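Local coordinates for protein serine protease (Nocardiopsis alba, PDB 2OUA) that probably cleaves peptide bonds as a serine endopeptidase of the trypsin-like S1 family, this chain being the protease part of a longer precursor, at residues A[5-10]-A[78-83]; A[20-25]-A[71-76]; A[28-33]-A[63-68]; A[117-122]-A[169-174]. All blocks are in the same frame, centred on the assembly; numbering follows the deposited sequence.

Contact 1: residues A[5-10]-A[78-83]; sequences GGLAYT and SRYNSG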
loop_
_atom_site.group_PDB
_atom_site.type_symbol
_atom_site.label_atom_id
_atom_site.label_comp_id
_atom_site.label_asym_id
_atom_site.label_seq_id
_atom_site.Cartn_x
_atom_site.Cartn_y
_atom_site.Cartn_z
ATOM N N GLY A 5 5.582 5.930 -2.922
ATOM C CA GLY A 5 4.383 5.501 -2.219
ATOM C C GLY A 5 3.220 6.463 -2.363
ATOM O O GLY A 5 3.396 7.677 -2.308
ATOM N N GLY A 6 2.025 5.913 -2.561
ATOM C CA GLY A 6 0.832 6.727 -2.687
ATOM C C GLY A 6 0.465 7.182 -4.088
ATOM O O GLY A 6 -0.655 7.648 -4.308
ATOM N N LEU A 7 1.388 7.061 -5.037
ATOM C CA LEU A 7 1.108 7.495 -6.400
ATOM C C LEU A 7 0.158 6.552 -7.121
ATOM O O LEU A 7 0.131 5.350 -6.861
ATOM C CB LEU A 7 2.403 7.632 -7.202
ATOM C CG LEU A 7 3.414 8.667 -6.699
ATOM C CD1 LEU A 7 4.532 8.809 -7.722
ATOM C CD2 LEU A 7 2.731 10.011 -6.475
ATOM N N ALA A 8 -0.620 7.111 -8.036
ATOM C CA ALA A 8 -1.582 6.333 -8.795
ATOM C C ALA A 8 -0.940 5.476 -9.874
ATOM O O ALA A 8 0.104 5.825 -10.429
ATOM C CB ALA A 8 -2.605 7.267 -9.440
ATOM N N TYR A 9 -1.570 4.338 -10.146
ATOM C CA TYR A 9 -1.143 3.441 -11.210
ATOM C C TYR A 9 -2.446 2.856 -11.735
ATOM O O TYR A 9 -3.440 2.804 -11.011
ATOM C CB TYR A 9 -0.178 2.354 -10.702
ATOM C CG TYR A 9 -0.750 1.301 -9.777
ATOM C CD1 TYR A 9 -1.458 0.206 -10.277
ATOM C CD2 TYR A 9 -0.521 1.364 -8.405
ATOM C CE1 TYR A 9 -1.920 -0.808 -9.423
ATOM C CE2 TYR A 9 -0.973 0.366 -7.551
ATOM C CZ TYR A 9 -1.668 -0.717 -8.063
ATOM O OH TYR A 9 -2.099 -1.700 -7.204
ATOM N N THR A 10 -2.465 2.447 -12.997
ATOM C CA THR A 10 -3.691 1.919 -13.571
ATOM C C THR A 10 -3.541 0.501 -14.091
ATOM O O THR A 10 -2.463 0.095 -14.521
ATOM C CB THR A 10 -4.189 2.822 -14.715
ATOM O OG1 THR A 10 -3.154 2.963 -15.693
ATOM C CG2 THR A 10 -4.556 4.204 -14.180
ATOM N N SER A 78 4.553 10.029 -0.987
ATOM C CA SER A 78 3.994 11.368 -1.168
ATOM C C SER A 78 3.046 11.776 -0.051
ATOM O O SER A 78 2.229 10.973 0.401
ATOM C CB SER A 78 3.252 11.459 -2.501
ATOM O OG SER A 78 2.672 12.743 -2.665
ATOM N N ARG A 79 3.154 13.030 0.385
ATOM C CA ARG A 79 2.282 13.552 1.432
ATOM C C ARG A 79 1.234 14.482 0.823
ATOM O O ARG A 79 0.522 15.194 1.530
ATOM C CB ARG A 79 3.107 14.283 2.498
ATOM C CG ARG A 79 4.075 13.355 3.222
ATOM C CD ARG A 79 4.983 14.096 4.202
ATOM N NE ARG A 79 4.281 14.566 5.393
ATOM C CZ ARG A 79 3.869 15.820 5.586
ATOM N NH1 ARG A 79 4.085 16.749 4.662
ATOM N NH2 ARG A 79 3.251 16.150 6.717
ATOM N N TYR A 80 1.152 14.460 -0.503
ATOM C CA TYR A 80 0.179 15.257 -1.248
ATOM C C TYR A 80 -0.145 16.632 -0.643
ATOM O O TYR A 80 0.714 17.514 -0.594
ATOM C CB TYR A 80 -1.116 14.448 -1.414
ATOM C CG TYR A 80 -0.999 13.268 -2.363
ATOM C CD1 TYR A 80 -0.749 11.974 -1.889
ATOM C CD2 TYR A 80 -1.141 13.450 -3.735
ATOM C CE1 TYR A 80 -0.654 10.890 -2.777
ATOM C CE2 TYR A 80 -1.046 12.385 -4.620
ATOM C CZ TYR A 80 -0.806 11.111 -4.143
ATOM O OH TYR A 80 -0.732 10.072 -5.048
ATOM N N ASN A 81 -1.388 16.796 -0.195
ATOM C CA ASN A 81 -1.885 18.041 0.401
ATOM C C ASN A 81 -1.011 18.621 1.509
ATOM O O ASN A 81 -0.956 19.838 1.695
ATOM C CB ASN A 81 -3.294 17.820 0.950
ATOM C CG ASN A 81 -3.427 16.492 1.684
ATOM O OD1 ASN A 81 -3.605 15.441 1.060
ATOM N ND2 ASN A 81 -3.315 16.531 3.014
ATOM N N SER A 82 -0.336 17.761 2.263
ATOM C CA SER A 82 0.521 18.245 3.335
ATOM C C SER A 82 1.897 18.630 2.807
ATOM O O SER A 82 2.731 19.158 3.543
ATOM C CB SER A 82 0.647 17.187 4.427
ATOM O OG SER A 82 -0.596 17.031 5.092
ATOM N N GLY A 83 2.114 18.356 1.521
ATOM C CA GLY A 83 3.367 18.692 0.869
ATOM C C GLY A 83 4.567 17.794 1.108
ATOM O O GLY A 83 4.702 17.152 2.153
HETATM O O HOH W 1 -0.830 10.127 -8.020
#
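Ser78 opens the contact through its backbone: its N donates to Gly5 O at 2.9 Å, with an N-H...O angle of 162°. Its own side chain serves the local turn. OG lies anti to the backbone N (chi1 178°), where it accepts from Tyr80 N at 3.2 Å; since the donor is two residues on, this is an ST turn. The same OG stands over the centre of one face of the Tyr80 ring. Arg79 leads away from residues 5-10, and its NH1 bonds back to Gly83 O in the guanidinium plane.

Tyr80 carries the side-chain part of the contact. Its hydroxyl donates to Gly6 O at 2.5 Å, and this acceptor sits at the ring edge, near the ring plane. Seen from the carbonyl, the hydroxyl is well above the plane, 54° out of it. A water also at the ring edge donates to Tyr80 OH (3.0 Å) and accepts from Ala8 N, so the phenol reaches the facing backbone twice, directly at Gly6 O and through the water at Ala8 N. Leu7 CD2 comes obliquely to the hydroxyl end of the ring, 3.7 Å from Tyr80 OH and 4.4 Å from Tyr80 CZ. Asn81 and Ser82 then form a short 3-10 turn, closed by Gly83 N bonding to Tyr80 O.

Backbone bonds join Gly6 and Leu7 to Val17 of strand 14-22. Ser78 O is hydrogen-bonded to Ser103 OG of strand 99-104, and Arg79 and Ser82 touch Trp109 of strand 108-116. The contact therefore sits between strands of the N-terminal sheet and those of the second barrel.

Contact 2: residues A[20-25]-A[71-76]; sequences AATNAS and FTLTNL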
loop_
_atom_site.group_PDB
_atom_site.type_symbol
_atom_site.label_atom_id
_atom_site.label_comp_id
_atom_site.label_asym_id
_atom_site.label_seq_id
_atom_site.Cartn_x
_atom_site.Cartn_y
_atom_site.Cartn_z
ATOM N N ALA A 20 8.031 1.063 -2.646
ATOM C CA ALA A 20 8.982 0.579 -3.636
ATOM C C ALA A 20 9.741 -0.567 -2.974
ATOM O O ALA A 20 10.105 -0.482 -1.796
ATOM C CB ALA A 20 9.949 1.696 -4.023
ATOM N N ALA A 21 9.974 -1.635 -3.728
ATOM C CA ALA A 21 10.695 -2.796 -3.215
ATOM C C ALA A 21 11.303 -3.596 -4.367
ATOM O O ALA A 21 10.912 -3.435 -5.519
ATOM C CB ALA A 21 9.747 -3.689 -2.407
ATOM N N THR A 22 12.267 -4.454 -4.044
ATOM C CA THR A 22 12.913 -5.293 -5.044
ATOM C C THR A 22 12.638 -6.749 -4.676
ATOM O O THR A 22 12.520 -7.075 -3.495
ATOM C CB THR A 22 14.445 -5.055 -5.075
ATOM O OG1 THR A 22 15.006 -5.350 -3.788
ATOM C CG2 THR A 22 14.750 -3.607 -5.416
ATOM N N ASN A 23 12.513 -7.625 -5.669
ATOM C CA ASN A 23 12.263 -9.031 -5.365
ATOM C C ASN A 23 13.578 -9.786 -5.204
ATOM O O ASN A 23 14.655 -9.191 -5.289
ATOM C CB ASN A 23 11.399 -9.694 -6.448
ATOM C CG ASN A 23 12.062 -9.708 -7.812
ATOM O OD1 ASN A 23 13.283 -9.589 -7.927
ATOM N ND2 ASN A 23 11.256 -9.874 -8.857
ATOM N N ALA A 24 13.485 -11.090 -4.967
ATOM C CA ALA A 24 14.661 -11.932 -4.764
ATOM C C ALA A 24 15.678 -11.876 -5.903
ATOM O O ALA A 24 16.867 -12.104 -5.684
ATOM C CB ALA A 24 14.228 -13.375 -4.523
ATOM N N SER A 25 15.218 -11.578 -7.114
ATOM C CA SER A 25 16.113 -11.492 -8.265
ATOM C C SER A 25 16.695 -10.091 -8.433
ATOM O O SER A 25 17.430 -9.825 -9.385
ATOM C CB SER A 25 15.377 -11.892 -9.548
ATOM O OG SER A 25 15.077 -13.277 -9.558
ATOM N N PHE A 71 11.053 1.556 -14.338
ATOM C CA PHE A 71 10.719 1.615 -12.922
ATOM C C PHE A 71 11.957 2.112 -12.183
ATOM O O PHE A 71 12.985 1.437 -12.172
ATOM C CB PHE A 71 10.336 0.229 -12.392
ATOM C CG PHE A 71 8.851 -0.012 -12.307
ATOM C CD1 PHE A 71 8.003 0.385 -13.336
ATOM C CD2 PHE A 71 8.308 -0.672 -11.209
ATOM C CE1 PHE A 71 6.634 0.121 -13.273
ATOM C CE2 PHE A 71 6.939 -0.939 -11.137
ATOM C CZ PHE A 71 6.102 -0.543 -12.169
ATOM N N THR A 72 11.866 3.299 -11.594
ATOM C CA THR A 72 12.979 3.854 -10.827
ATOM C C THR A 72 12.516 3.907 -9.377
ATOM O O THR A 72 11.607 4.657 -9.046
ATOM C CB THR A 72 13.338 5.274 -11.294
ATOM O OG1 THR A 72 13.808 5.227 -12.646
ATOM C CG2 THR A 72 14.425 5.863 -10.408
ATOM N N LEU A 73 13.142 3.109 -8.519
ATOM C CA LEU A 73 12.738 3.059 -7.119
ATOM C C LEU A 73 13.207 4.242 -6.286
ATOM O O LEU A 73 14.234 4.861 -6.576
ATOM C CB LEU A 73 13.231 1.763 -6.468
ATOM C CG LEU A 73 12.848 0.446 -7.155
ATOM C CD1 LEU A 73 13.278 -0.715 -6.277
ATOM C CD2 LEU A 73 11.348 0.391 -7.402
ATOM N N THR A 74 12.431 4.550 -5.254
ATOM C CA THR A 74 12.746 5.628 -4.324
ATOM C C THR A 74 12.356 5.116 -2.948
ATOM O O THR A 74 11.692 4.082 -2.836
ATOM C CB THR A 74 11.920 6.912 -4.586
ATOM O OG1 THR A 74 10.581 6.730 -4.098
ATOM C CG2 THR A 74 11.878 7.238 -6.074
ATOM N N ASN A 75 12.770 5.822 -1.900
ATOM C CA ASN A 75 12.399 5.427 -0.548
ATOM C C ASN A 75 11.452 6.513 -0.046
ATOM O O ASN A 75 11.462 6.879 1.127
ATOM C CB ASN A 75 13.639 5.327 0.354
ATOM C CG ASN A 75 14.166 6.682 0.781
ATOM O OD1 ASN A 75 14.271 7.605 -0.026
ATOM N ND2 ASN A 75 14.517 6.803 2.059
ATOM N N LEU A 76 10.625 7.013 -0.957
ATOM C CA LEU A 76 9.685 8.079 -0.644
ATOM C C LEU A 76 8.208 7.695 -0.683
ATOM O O LEU A 76 7.809 6.737 -1.344
ATOM C CB LEU A 76 9.896 9.250 -1.608
ATOM C CG LEU A 76 11.307 9.820 -1.744
ATOM C CD1 LEU A 76 11.316 10.898 -2.827
ATOM C CD2 LEU A 76 11.764 10.391 -0.412
HETATM O O HOH W 2 8.336 3.677 -1.227
#
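Ala20 and Leu73 meet with no aromatic ring between them; the flat groups that take part are two peptide carbonyls, each touched by a methyl from across the contact. Ala20 CB lies 3.2 Å from Thr74 O, and Leu73 CD1 comes to 3.7 Å from Ala21 O.

Leu73 supplies the apolar centre. Its CD2 rests against Ala20 CB at 3.9 Å. CD1, besides touching Ala21 O, reaches the CG2 methyl of Thr22 at 3.4 Å, closer than usual van der Waals contact, the two side chains meeting at a slant. In Leu73, CG stands beside the backbone N (chi1 -54°) and chi2 (-173°) places CD1; the methyl distances show where the fork goes.

A water closes the polar side, accepting from Ala20 N at 3.0 Å and donating to Leu76 O. Thr74 OG1 is engaged with Ile3 O and also accepts from Leu76 N, an ST turn at the corner.

At 115° and 6.6 Å between the short axes, with no direct hydrogen bond across, the strands are not paired as sheet neighbours here. This is side-chain packing of strand 72-74, the parallel neighbour of strand 2-5, against a strand of the N-terminal barrel of the trypsin-like fold.

Contact 3: residues A[28-33]-A[63-68]; sequences PGFVTA and AFVRGT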
loop_
_atom_site.group_PDB
_atom_site.type_symbol
_atom_site.label_atom_id
_atom_site.label_comp_id
_atom_site.label_asym_id
_atom_site.label_seq_id
_atom_site.Cartn_x
_atom_site.Cartn_y
_atom_site.Cartn_z
ATOM N N PRO A 28 13.146 -4.449 -9.666
ATOM C CA PRO A 28 12.359 -3.368 -9.065
ATOM C C PRO A 28 10.854 -3.527 -9.216
ATOM O O PRO A 28 10.367 -4.066 -10.207
ATOM C CB PRO A 28 12.880 -2.135 -9.795
ATOM C CG PRO A 28 13.066 -2.665 -11.182
ATOM C CD PRO A 28 13.747 -4.006 -10.937
ATOM N N GLY A 29 10.120 -3.043 -8.217
ATOM C CA GLY A 29 8.672 -3.124 -8.245
ATOM C C GLY A 29 8.123 -2.437 -7.015
ATOM O O GLY A 29 8.775 -1.555 -6.451
ATOM N N PHE A 30 6.926 -2.824 -6.588
ATOM C CA PHE A 30 6.344 -2.231 -5.388
ATOM C C PHE A 30 5.235 -3.098 -4.825
ATOM O O PHE A 30 4.560 -3.813 -5.565
ATOM C CB PHE A 30 5.818 -0.815 -5.684
ATOM C CG PHE A 30 4.728 -0.756 -6.732
ATOM C CD1 PHE A 30 3.416 -1.111 -6.421
ATOM C CD2 PHE A 30 5.017 -0.320 -8.023
ATOM C CE1 PHE A 30 2.400 -1.026 -7.382
ATOM C CE2 PHE A 30 4.009 -0.233 -8.996
ATOM C CZ PHE A 30 2.697 -0.585 -8.673
ATOM N N VAL A 31 5.071 -3.059 -3.505
ATOM C CA VAL A 31 4.007 -3.821 -2.871
ATOM C C VAL A 31 2.762 -2.951 -2.905
ATOM O O VAL A 31 2.851 -1.723 -2.907
ATOM C CB VAL A 31 4.351 -4.203 -1.404
ATOM C CG1 VAL A 31 5.486 -5.221 -1.396
ATOM C CG2 VAL A 31 4.730 -2.968 -0.607
ATOM N N THR A 32 1.604 -3.596 -2.949
ATOM C CA THR A 32 0.328 -2.896 -3.013
ATOM C C THR A 32 -0.738 -3.885 -2.555
ATOM O O THR A 32 -0.406 -4.947 -2.039
ATOM C CB THR A 32 0.045 -2.426 -4.469
ATOM O OG1 THR A 32 -1.130 -1.606 -4.497
ATOM C CG2 THR A 32 -0.144 -3.623 -5.396
ATOM N N ALA A 33 -2.011 -3.543 -2.735
ATOM C CA ALA A 33 -3.093 -4.437 -2.325
ATOM C C ALA A 33 -3.393 -5.471 -3.402
ATOM O O ALA A 33 -3.387 -5.163 -4.597
ATOM C CB ALA A 33 -4.351 -3.632 -2.020
ATOM N N ALA A 63 0.031 -7.809 -2.582
ATOM C CA ALA A 63 0.514 -8.016 -3.932
ATOM C C ALA A 63 1.853 -7.335 -4.163
ATOM O O ALA A 63 2.228 -6.400 -3.447
ATOM C CB ALA A 63 -0.508 -7.491 -4.932
ATOM N N PHE A 64 2.579 -7.834 -5.156
ATOM C CA PHE A 64 3.859 -7.252 -5.533
ATOM C C PHE A 64 3.825 -7.087 -7.038
ATOM O O PHE A 64 3.592 -8.051 -7.775
ATOM C CB PHE A 64 5.042 -8.151 -5.165
ATOM C CG PHE A 64 6.373 -7.611 -5.646
ATOM C CD1 PHE A 64 6.910 -6.447 -5.093
ATOM C CD2 PHE A 64 7.061 -8.236 -6.688
ATOM C CE1 PHE A 64 8.111 -5.911 -5.573
ATOM C CE2 PHE A 64 8.262 -7.709 -7.176
ATOM C CZ PHE A 64 8.788 -6.544 -6.617
ATOM N N VAL A 65 4.030 -5.857 -7.486
ATOM C CA VAL A 65 4.050 -5.553 -8.907
ATOM C C VAL A 65 5.512 -5.427 -9.310
ATOM O O VAL A 65 6.254 -4.645 -8.720
ATOM C CB VAL A 65 3.332 -4.221 -9.205
ATOM C CG1 VAL A 65 3.547 -3.824 -10.659
ATOM C CG2 VAL A 65 1.841 -4.365 -8.914
ATOM N N ARG A 66 5.920 -6.210 -10.304
ATOM C CA ARG A 66 7.294 -6.182 -10.797
ATOM C C ARG A 66 7.370 -5.275 -12.021
ATOM O O ARG A 66 6.569 -5.401 -12.948
ATOM C CB ARG A 66 7.745 -7.599 -11.165
ATOM C CG ARG A 66 8.957 -7.657 -12.085
ATOM C CD ARG A 66 9.337 -9.097 -12.386
ATOM N NE ARG A 66 10.338 -9.196 -13.444
ATOM C CZ ARG A 66 10.071 -9.067 -14.742
ATOM N NH1 ARG A 66 8.831 -8.834 -15.147
ATOM N NH2 ARG A 66 11.048 -9.172 -15.632
ATOM N N GLY A 67 8.324 -4.354 -12.014
ATOM C CA GLY A 67 8.466 -3.453 -13.143
ATOM C C GLY A 67 9.063 -4.169 -14.338
ATOM O O GLY A 67 10.003 -4.947 -14.190
ATOM N N THR A 68 8.511 -3.923 -15.519
ATOM C CA THR A 68 9.022 -4.539 -16.736
ATOM C C THR A 68 9.726 -3.471 -17.569
ATOM O O THR A 68 10.565 -3.779 -18.418
ATOM C CB THR A 68 7.896 -5.197 -17.562
ATOM O OG1 THR A 68 6.861 -4.243 -17.815
ATOM C CG2 THR A 68 7.315 -6.391 -16.807
#
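Ala63, Val65 and Phe30 bury the most surface here, and all three project to one face of an antiparallel pair. Ala63 O accepts from Thr32 N at 2.9 Å, the donor standing above the carbonyl plane, while the return bond from Ala63 N to Thr32 O is weak. The methyl of Ala63 fits beside Thr32 CG2, 3.9 Å away, and also touches Ala33 O.

Val65 and Phe30 form a hydrogen-bonded pair. Val65 N donates to Phe30 O at 2.9 Å with a nearly straight N-H...O angle of 176°. Their side chains run side by side in the same direction. Phe30 CG lies between the backbone N and the carbonyl carbon, and from there chi2 (78°) turns one face of the ring to Val65. Val65 CB sits 3.9 Å from the ring centroid, 18° off the normal, a CH-pi contact displaced toward the rim. Of its branches, CG2 comes within 3.7 Å of Phe30 CE1, and CG1 approaches CE2 and CZ.

On the opposite face Phe64 extends across the strand, its CZ reaching Gly29 CA at 3.8 Å; Gly29, which has no side chain, is the residue that the ring crosses. Val31 CG1 meets the ring edge of Phe64. Farther along, Gly67 N donates to Pro28 O at 2.7 Å and closes that end.

Such pairing belongs to the N-terminal barrel of the trypsin-like fold. Phe52 of strand 48-56 packs on Ala63 and Val65, and Tyr9 meets the Phe30 ring. Ala33 touches Asp61 and lies near His35, so this strand pair leads into the predicted charge-relay site, which Ser143 completes.

Contact 4: residues A[117-122]-A[169-174]; sequences RNQTVS and TTFYQE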
loop_
_atom_site.group_PDB
_atom_site.type_symbol
_atom_site.label_atom_id
_atom_site.label_comp_id
_atom_site.label_asym_id
_atom_site.label_seq_id
_atom_site.Cartn_x
_atom_site.Cartn_y
_atom_site.Cartn_z
ATOM N N ARG A 117 -4.874 -4.868 15.770
ATOM C CA ARG A 117 -4.320 -5.765 14.768
ATOM C C ARG A 117 -5.101 -7.076 14.768
ATOM O O ARG A 117 -6.005 -7.269 15.585
ATOM C CB ARG A 117 -2.832 -6.041 15.045
ATOM C CG ARG A 117 -1.939 -4.813 14.865
ATOM C CD ARG A 117 -0.481 -5.185 14.614
ATOM N NE ARG A 117 0.242 -4.067 14.004
ATOM C CZ ARG A 117 0.806 -3.070 14.682
ATOM N NH1 ARG A 117 0.752 -3.051 16.008
ATOM N NH2 ARG A 117 1.394 -2.072 14.029
ATOM N N ASN A 118 -4.763 -7.962 13.835
ATOM C CA ASN A 118 -5.416 -9.261 13.732
ATOM C C ASN A 118 -6.917 -9.120 13.499
ATOM O O ASN A 118 -7.713 -9.839 14.101
ATOM C CB ASN A 118 -5.182 -10.068 15.015
ATOM C CG ASN A 118 -3.728 -10.058 15.455
ATOM O OD1 ASN A 118 -2.847 -10.552 14.749
ATOM N ND2 ASN A 118 -3.472 -9.492 16.631
ATOM N N GLN A 119 -7.299 -8.202 12.621
ATOM C CA GLN A 119 -8.708 -7.976 12.331
ATOM C C GLN A 119 -9.163 -8.696 11.065
ATOM O O GLN A 119 -8.413 -8.817 10.093
ATOM C CB GLN A 119 -8.983 -6.474 12.179
ATOM C CG GLN A 119 -8.611 -5.632 13.396
ATOM C CD GLN A 119 -9.473 -5.942 14.603
ATOM O OE1 GLN A 119 -10.654 -5.608 14.635
ATOM N NE2 GLN A 119 -8.884 -6.595 15.597
ATOM N N THR A 120 -10.395 -9.185 11.094
ATOM C CA THR A 120 -10.978 -9.847 9.933
ATOM C C THR A 120 -12.125 -8.953 9.478
ATOM O O THR A 120 -12.940 -8.503 10.291
ATOM C CB THR A 120 -11.528 -11.254 10.275
ATOM O OG1 THR A 120 -10.448 -12.114 10.655
ATOM C CG2 THR A 120 -12.237 -11.855 9.068
ATOM N N VAL A 121 -12.171 -8.671 8.182
ATOM C CA VAL A 121 -13.221 -7.826 7.634
ATOM C C VAL A 121 -13.890 -8.533 6.468
ATOM O O VAL A 121 -13.282 -9.381 5.816
ATOM C CB VAL A 121 -12.657 -6.479 7.125
ATOM C CG1 VAL A 121 -11.943 -5.744 8.257
ATOM C CG2 VAL A 121 -11.702 -6.724 5.971
ATOM N N SER A 122 -15.145 -8.183 6.213
ATOM C CA SER A 122 -15.880 -8.765 5.104
ATOM C C SER A 122 -16.036 -7.746 3.986
ATOM O O SER A 122 -16.576 -6.654 4.190
ATOM C CB SER A 122 -17.263 -9.245 5.557
ATOM O OG SER A 122 -17.166 -10.454 6.288
ATOM N N THR A 169 -13.102 4.547 8.838
ATOM C CA THR A 169 -12.165 3.585 9.405
ATOM C C THR A 169 -11.505 2.868 8.238
ATOM O O THR A 169 -12.176 2.484 7.282
ATOM C CB THR A 169 -12.901 2.557 10.290
ATOM O OG1 THR A 169 -13.503 3.235 11.400
ATOM C CG2 THR A 169 -11.936 1.498 10.812
ATOM N N THR A 170 -10.188 2.700 8.306
ATOM C CA THR A 170 -9.473 2.039 7.223
ATOM C C THR A 170 -8.561 0.944 7.743
ATOM O O THR A 170 -7.875 1.120 8.751
ATOM C CB THR A 170 -8.637 3.055 6.420
ATOM O OG1 THR A 170 -9.511 4.035 5.842
ATOM C CG2 THR A 170 -7.871 2.357 5.303
ATOM N N PHE A 171 -8.572 -0.195 7.055
ATOM C CA PHE A 171 -7.747 -1.330 7.435
ATOM C C PHE A 171 -6.608 -1.474 6.437
ATOM O O PHE A 171 -6.756 -1.144 5.262
ATOM C CB PHE A 171 -8.567 -2.628 7.421
ATOM C CG PHE A 171 -9.741 -2.625 8.360
ATOM C CD1 PHE A 171 -10.923 -1.976 8.015
ATOM C CD2 PHE A 171 -9.661 -3.269 9.592
ATOM C CE1 PHE A 171 -12.017 -1.968 8.886
ATOM C CE2 PHE A 171 -10.747 -3.269 10.474
ATOM C CZ PHE A 171 -11.927 -2.615 10.118
ATOM N N TYR A 172 -5.471 -1.973 6.901
ATOM C CA TYR A 172 -4.353 -2.176 5.998
ATOM C C TYR A 172 -3.719 -3.545 6.167
ATOM O O TYR A 172 -3.810 -4.170 7.230
ATOM C CB TYR A 172 -3.304 -1.064 6.167
ATOM C CG TYR A 172 -2.539 -1.015 7.479
ATOM C CD1 TYR A 172 -1.528 -1.941 7.764
ATOM C CD2 TYR A 172 -2.765 0.014 8.393
ATOM C CE1 TYR A 172 -0.753 -1.829 8.928
ATOM C CE2 TYR A 172 -2.001 0.136 9.550
ATOM C CZ TYR A 172 -0.998 -0.784 9.814
ATOM O OH TYR A 172 -0.232 -0.633 10.947
ATOM N N GLN A 173 -3.117 -4.022 5.081
ATOM C CA GLN A 173 -2.419 -5.297 5.052
ATOM C C GLN A 173 -0.998 -4.993 5.523
ATOM O O GLN A 173 -0.326 -4.129 4.955
ATOM C CB GLN A 173 -2.398 -5.838 3.617
ATOM C CG GLN A 173 -1.262 -6.806 3.295
ATOM C CD GLN A 173 -1.455 -8.176 3.911
ATOM O OE1 GLN A 173 -2.485 -8.819 3.707
ATOM N NE2 GLN A 173 -0.455 -8.640 4.661
ATOM N N GLU A 174 -0.550 -5.683 6.567
ATOM C CA GLU A 174 0.790 -5.465 7.105
ATOM C C GLU A 174 1.838 -5.691 6.026
ATOM O O GLU A 174 1.716 -6.615 5.213
ATOM C CB GLU A 174 1.052 -6.407 8.283
ATOM C CG GLU A 174 0.252 -6.093 9.548
ATOM C CD GLU A 174 0.783 -4.889 10.312
ATOM O OE1 GLU A 174 1.942 -4.483 10.075
ATOM O OE2 GLU A 174 0.044 -4.358 11.173
HETATM O O HOH W 3 1.913 -2.069 11.327
#
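Arg117 and Glu174 form a salt bridge through a single N-H: NE donates to OE2 at 2.9 Å, with an angle of 164°. The oxygen lies in the guanidinium plane, at its edge, whereas NE meets OE2 from above the carboxylate plane, 41° out of it. OE2 has a second partner in Thr132 OG1, and Arg117 NH2 bonds Ala94 O.

A water joins three groups: it accepts from Arg117 NH2 at 2.8 Å and from Tyr172 OH at 2.6 Å, and it donates to Glu174 OE1 at 2.7 Å, so each carboxylate oxygen has a donor. Within residues 117-122, Gln119 NE2 donates to Arg117 O at 3.0 Å from above the carbonyl plane. Asn118 and Gln119 both face Leu131 in a G1 beta bulge.

Beyond the polar end, Val121 CG1 lies over the centre of one face of the Phe171 ring, 3.5 Å from its centroid and 9° off the normal, a CH-pi contact. Gln119 CB comes to the ring edge.

With an arginine N-H, a threonine hydroxyl and a water around it, the Glu174 carboxylate would be expected to favour its ionised form, at the surface of the C-terminal barrel.

In the fold
From the N terminus, residues 5-10 open the widest loop, which contact 1 closes only at 78-83. Inside it, contact 2 joins 20-25 to 71-76, and contact 3, nested deeper still, pairs 28-33 with 63-68. All three involve strands of the N-terminal sheet and touch one another: Gly5 N bonds Leu76 O, Tyr9 OH bonds Thr32 OG1, and Ala21 N probably bonds Gly29 O. None of these loops cross. After contact 1 closes, the chain enters the second barrel, where contact 4 closes a separate loop from 117-122 to 169-174. Contacts 3 and 4 lie on opposite sides of the chain's centre, with nearest atoms about 6 Å apart.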